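PDB 2JHP: core protein VP4 from Bluetongue virus, which caps the viral RNA as a multifunctional core enzyme, with two sites that bind S-adenosyl-L-homocysteine. Local coordinates for residues L412-N417 against Y446-L451. Numbering follows the deposited sequence.
Sequences LTNRCN and YDDFAL. With SAH (S-adenosyl-L-homocysteine), chain B; GUN (guanine), chain E.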
ATOM      1  N   LEU A 412       1.722 -10.701   1.877  1.00  8.47           N
ATOM      2  CA  LEU A 412       1.585 -12.124   2.224  1.00 16.32           C
ATOM      3  C   LEU A 412       1.873 -13.102   1.076  1.00 14.19           C
ATOM      4  O   LEU A 412       2.715 -13.983   1.210  1.00 24.05           O
ATOM      5  CB  LEU A 412       0.201 -12.389   2.807  1.00 14.61           C
ATOM      6  CG  LEU A 412      -0.008 -12.413   4.333  1.00 19.60           C
ATOM      7  CD1 LEU A 412       1.237 -12.137   5.146  1.00 10.50           C
ATOM      8  CD2 LEU A 412      -1.129 -11.493   4.749  1.00 13.53           C
ATOM      9  N   THR A 413       1.191 -12.913  -0.053  1.00 16.02           N
ATOM     10  CA  THR A 413       1.192 -13.847  -1.152  1.00 -6.06           C
ATOM     11  C   THR A 413       2.181 -13.453  -2.225  1.00 13.35           C
ATOM     12  O   THR A 413       2.070 -13.899  -3.380  1.00 12.97           O
ATOM     13  CB  THR A 413      -0.185 -13.923  -1.777  1.00  9.62           C
ATOM     14  OG1 THR A 413      -0.728 -12.605  -1.889  1.00 16.48           O
ATOM     15  CG2 THR A 413      -1.116 -14.792  -0.924  1.00 18.92           C
ATOM     16  N   ASN A 414       3.141 -12.601  -1.854  1.00 15.53           N
ATOM     17  CA  ASN A 414       4.352 -12.380  -2.636  1.00 16.00           C
ATOM     18  C   ASN A 414       5.071 -13.713  -2.823  1.00 12.66           C
ATOM     19  O   ASN A 414       5.070 -14.553  -1.916  1.00 24.93           O
ATOM     20  CB  ASN A 414       5.294 -11.411  -1.924  1.00 27.39           C
ATOM     21  CG  ASN A 414       4.938  -9.941  -2.147  1.00 25.53           C
ATOM     22  OD1 ASN A 414       5.780  -9.070  -1.942  1.00 16.94           O
ATOM     23  ND2 ASN A 414       3.695  -9.660  -2.547  1.00 17.78           N
ATOM     24  N   ARG A 415       5.698 -13.891  -3.987  1.00 11.31           N
ATOM     25  CA  ARG A 415       6.296 -15.163  -4.360  1.00  5.70           C
ATOM     26  C   ARG A 415       7.385 -15.648  -3.383  1.00 -3.23           C
ATOM     27  O   ARG A 415       7.601 -16.858  -3.246  1.00 18.26           O
ATOM     28  CB  ARG A 415       6.807 -15.104  -5.798  1.00  7.21           C
ATOM     29  CG  ARG A 415       6.868 -16.459  -6.485  1.00 20.61           C
ATOM     30  CD  ARG A 415       6.743 -16.340  -8.009  1.00 48.56           C
ATOM     31  NE  ARG A 415       5.445 -15.777  -8.395  1.00 29.51           N
ATOM     32  CZ  ARG A 415       4.358 -16.494  -8.678  1.00 26.98           C
ATOM     33  NH1 ARG A 415       4.387 -17.823  -8.639  1.00 25.40           N
ATOM     34  NH2 ARG A 415       3.237 -15.875  -9.013  1.00 43.91           N
ATOM     35  N   CYS A 416       8.042 -14.712  -2.695  1.00 11.29           N
ATOM     36  CA  CYS A 416       9.024 -15.047  -1.655  1.00 26.21           C
ATOM     37  C   CYS A 416       8.433 -15.776  -0.434  1.00 20.17           C
ATOM     38  O   CYS A 416       9.179 -16.235   0.424  1.00 29.66           O
ATOM     39  CB  CYS A 416       9.759 -13.786  -1.192  1.00 11.27           C
ATOM     40  SG  CYS A 416       8.721 -12.640  -0.257  1.00 22.06           S
ATOM     41  N   ASN A 417       7.106 -15.873  -0.360  1.00 22.68           N
ATOM     42  CA  ASN A 417       6.414 -16.550   0.751  1.00 18.09           C
ATOM     43  C   ASN A 417       5.701 -17.844   0.348  1.00 20.58           C
ATOM     44  O   ASN A 417       4.925 -18.411   1.129  1.00 15.78           O
ATOM     45  CB  ASN A 417       5.415 -15.598   1.425  1.00 15.01           C
ATOM     46  CG  ASN A 417       6.061 -14.308   1.868  1.00 21.39           C
ATOM     47  OD1 ASN A 417       7.236 -14.286   2.216  1.00 15.73           O
ATOM     48  ND2 ASN A 417       5.299 -13.219   1.848  1.00 14.67           N
ATOM     49  N   TYR A 446       2.014  -8.156 -11.805  1.00 17.39           N
ATOM     50  CA  TYR A 446       1.808  -8.550 -10.416  1.00 20.51           C
ATOM     51  C   TYR A 446       2.280  -9.985 -10.157  1.00 20.54           C
ATOM     52  O   TYR A 446       1.732 -10.944 -10.712  1.00 23.69           O
ATOM     53  CB  TYR A 446       0.352  -8.327  -9.987  1.00 31.23           C
ATOM     54  CG  TYR A 446       0.251  -7.834  -8.561  1.00 18.35           C
ATOM     55  CD1 TYR A 446       0.720  -6.566  -8.215  1.00 13.18           C
ATOM     56  CD2 TYR A 446      -0.303  -8.638  -7.551  1.00 29.69           C
ATOM     57  CE1 TYR A 446       0.641  -6.107  -6.893  1.00  9.41           C
ATOM     58  CE2 TYR A 446      -0.389  -8.187  -6.229  1.00  6.99           C
ATOM     59  CZ  TYR A 446       0.089  -6.922  -5.906  1.00 38.05           C
ATOM     60  OH  TYR A 446       0.024  -6.461  -4.612  1.00 31.64           O
ATOM     61  N   ASP A 447       3.291 -10.104  -9.297  1.00 13.93           N
ATOM     62  CA  ASP A 447       4.038 -11.342  -9.081  1.00 23.28           C
ATOM     63  C   ASP A 447       3.631 -12.126  -7.820  1.00 30.84           C
ATOM     64  O   ASP A 447       4.480 -12.559  -7.036  1.00 16.79           O
ATOM     65  CB  ASP A 447       5.526 -10.996  -9.014  1.00  7.33           C
ATOM     66  CG  ASP A 447       6.427 -12.234  -9.033  1.00 -7.57           C
ATOM     67  OD1 ASP A 447       6.459 -12.959 -10.065  1.00 44.31           O
ATOM     68  OD2 ASP A 447       7.120 -12.465  -8.011  1.00 47.42           O
ATOM     69  N   ASP A 448       2.335 -12.317  -7.627  1.00 15.40           N
ATOM     70  CA  ASP A 448       1.849 -13.047  -6.464  1.00 19.18           C
ATOM     71  C   ASP A 448       1.322 -14.411  -6.871  1.00 10.82           C
ATOM     72  O   ASP A 448       0.911 -14.606  -8.006  1.00 20.97           O
ATOM     73  CB  ASP A 448       0.744 -12.253  -5.768  1.00  9.88           C
ATOM     74  CG  ASP A 448       1.279 -11.293  -4.714  1.00 16.79           C
ATOM     75  OD1 ASP A 448       0.572 -11.041  -3.704  1.00 15.98           O
ATOM     76  OD2 ASP A 448       2.406 -10.791  -4.891  1.00 31.25           O
ATOM     77  N   PHE A 449       1.353 -15.362  -5.941  1.00 10.84           N
ATOM     78  CA  PHE A 449       0.661 -16.620  -6.130  1.00 -8.98           C
ATOM     79  C   PHE A 449      -0.722 -16.503  -5.501  1.00  4.89           C
ATOM     80  O   PHE A 449      -0.910 -15.783  -4.516  1.00 10.82           O
ATOM     81  CB  PHE A 449       1.462 -17.777  -5.532  1.00 -7.04           C
ATOM     82  CG  PHE A 449       1.598 -17.726  -4.028  1.00 16.02           C
ATOM     83  CD1 PHE A 449       0.653 -18.354  -3.192  1.00  4.89           C
ATOM     84  CD2 PHE A 449       2.674 -17.082  -3.438  1.00 14.96           C
ATOM     85  CE1 PHE A 449       0.784 -18.332  -1.823  1.00 -9.76           C
ATOM     86  CE2 PHE A 449       2.795 -17.057  -2.045  1.00  9.91           C
ATOM     87  CZ  PHE A 449       1.845 -17.681  -1.250  1.00 10.97           C
ATOM     88  N   ALA A 450      -1.686 -17.207  -6.086  1.00  8.62           N
ATOM     89  CA  ALA A 450      -3.074 -17.197  -5.633  1.00 11.98           C
ATOM     90  C   ALA A 450      -3.365 -18.262  -4.579  1.00 13.58           C
ATOM     91  O   ALA A 450      -3.051 -19.425  -4.772  1.00 20.18           O
ATOM     92  CB  ALA A 450      -4.008 -17.368  -6.827  1.00  5.26           C
ATOM     93  N   LEU A 451      -3.970 -17.849  -3.466  1.00 14.32           N
ATOM     94  CA  LEU A 451      -4.545 -18.771  -2.481  1.00 20.98           C
ATOM     95  C   LEU A 451      -5.889 -19.238  -3.020  1.00 20.01           C
ATOM     96  O   LEU A 451      -6.626 -18.441  -3.584  1.00 20.45           O
ATOM     97  CB  LEU A 451      -4.764 -18.079  -1.123  1.00 17.20           C
ATOM     98  CG  LEU A 451      -3.580 -17.665  -0.248  1.00 37.83           C
ATOM     99  CD1 LEU A 451      -4.048 -17.241   1.124  1.00-10.36           C
ATOM    100  CD2 LEU A 451      -2.531 -18.775  -0.154  1.00 -6.13           C
TER
HETATM  101  N   SAH B1645       2.520  -3.145   2.369  1.00 34.62           N
HETATM  102  CA  SAH B1645       2.704  -2.045   1.371  1.00 17.59           C
HETATM  103  CB  SAH B1645       3.613  -2.391   0.187  1.00 14.75           C
HETATM  104  CG  SAH B1645       3.776  -3.833  -0.254  1.00 48.60           C
HETATM  105  SD  SAH B1645       5.152  -3.984  -1.427  1.00 14.02           S
HETATM  106  C   SAH B1645       1.386  -1.460   0.889  1.00 19.67           C
HETATM  107  O   SAH B1645       0.468  -1.249   1.685  1.00 20.34           O
HETATM  108  OXT SAH B1645       1.221  -1.152  -0.291  1.00 46.07           O
HETATM  109  C5' SAH B1645       5.584  -5.598  -0.715  1.00 -6.02           C
HETATM  110  C4' SAH B1645       6.796  -5.539   0.198  1.00  4.74           C
HETATM  111  O4' SAH B1645       6.692  -6.496   1.233  1.00  7.70           O
HETATM  112  C3' SAH B1645       8.101  -5.821  -0.543  1.00  0.69           C
HETATM  113  O3' SAH B1645       9.052  -4.887  -0.060  1.00 -7.14           O
HETATM  114  C2' SAH B1645       8.497  -7.219  -0.093  1.00 -0.27           C
HETATM  115  O2' SAH B1645       9.886  -7.396  -0.007  1.00 10.14           O
HETATM  116  C1' SAH B1645       7.875  -7.285   1.302  1.00 -1.73           C
HETATM  117  N9  SAH B1645       7.616  -8.668   1.759  1.00 14.19           N
HETATM  118  C8  SAH B1645       7.192  -9.736   1.002  1.00 -2.81           C
HETATM  119  N7  SAH B1645       7.085 -10.824   1.808  1.00 19.58           N
HETATM  120  C5  SAH B1645       7.434 -10.470   3.067  1.00 -6.33           C
HETATM  121  C6  SAH B1645       7.497 -11.174   4.273  1.00 10.97           C
HETATM  122  N6  SAH B1645       7.171 -12.464   4.316  1.00  9.62           N
HETATM  123  N1  SAH B1645       7.887 -10.528   5.431  1.00  5.85           N
HETATM  124  C2  SAH B1645       8.216  -9.184   5.395  1.00 18.83           C
HETATM  125  N3  SAH B1645       8.154  -8.482   4.204  1.00  8.90           N
HETATM  126  C4  SAH B1645       7.771  -9.112   3.054  1.00 -4.23           C
HETATM  127  N9  GUN E1648      -0.831   0.535  -3.531  1.00127.74           N
HETATM  128  C8  GUN E1648       0.469   0.258  -3.428  1.00 89.91           C
HETATM  129  N7  GUN E1648       0.688  -0.986  -3.863  1.00109.04           N
HETATM  130  C5  GUN E1648      -0.476  -1.507  -4.251  1.00119.52           C
HETATM  131  C6  GUN E1648      -0.848  -2.744  -4.781  1.00 82.38           C
HETATM  132  O6  GUN E1648      -0.009  -3.622  -4.979  1.00107.82           O
HETATM  133  N1  GUN E1648      -2.194  -2.980  -5.089  1.00 61.64           N
HETATM  134  C2  GUN E1648      -3.125  -1.958  -4.848  1.00 22.19           C
HETATM  135  N2  GUN E1648      -4.401  -2.144  -5.127  1.00 50.40           N
HETATM  136  N3  GUN E1648      -2.730  -0.780  -4.335  1.00 50.39           N
HETATM  137  C4  GUN E1648      -1.444  -0.534  -4.036  1.00119.15           C
HETATM  138  O   HOH W   1       6.033 -11.070  -5.599  1.00 30.06           O
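Thr-413 fills the angle between Asp-448, Phe-449 and Leu-451. Its CB lies 4.2 Å above the Phe-449 ring plane, over the centre of one face, where an aliphatic carbon packs well. Beyond CB the chain forks. With chi1 at 43°, OG1 sits between the backbone N and carbonyl carbon and gives a 2.7 Å hydrogen bond to Asp-448 OD1, meeting it on the anti side, 34° out of the carboxylate plane. OG1 is also hydrogen-bonded to the backbone N of Trp-437 on strand 433-437. A hydroxyl suits this place because it can give to a carboxylate and receive from an amide. The methyl CG2, also over the ring, packs 3.8 Å from Leu-451 CG, beside Phe-449 O. The backbones pair at a single bridge, Asn-414 with Asp-448, flanked by a 3.0 Å hydrogen bond from Phe-449 N to Thr-413 O.

At the exposed margin, Arg-415 NE makes a long, weak salt bridge, 3.4 Å, to Asp-447 OD1; a long, flexible side chain suits this reach. Water 1 spans the same pair of residues, accepting from Arg-415 N and donating to Asp-447 O.

Each segment also reaches a ligand. Asn-417 reads the adenine edge of SAH, its OD1 accepting from N6 at 2.8 Å and its ND2 donating to N7 at 3.0 Å; an amide offers both roles. ND2 also donates to Leu-412 O. Tyr-446 OH donates to guanine O6. The two loops follow parallel strands 406-408 and 433-437 of a sheet with strand order 3-2-1-4-5-7-6, the Rossmann-like fold of class I methyltransferases, whose cofactor site lies at the carboxy-terminal strand ends, where these loops begin.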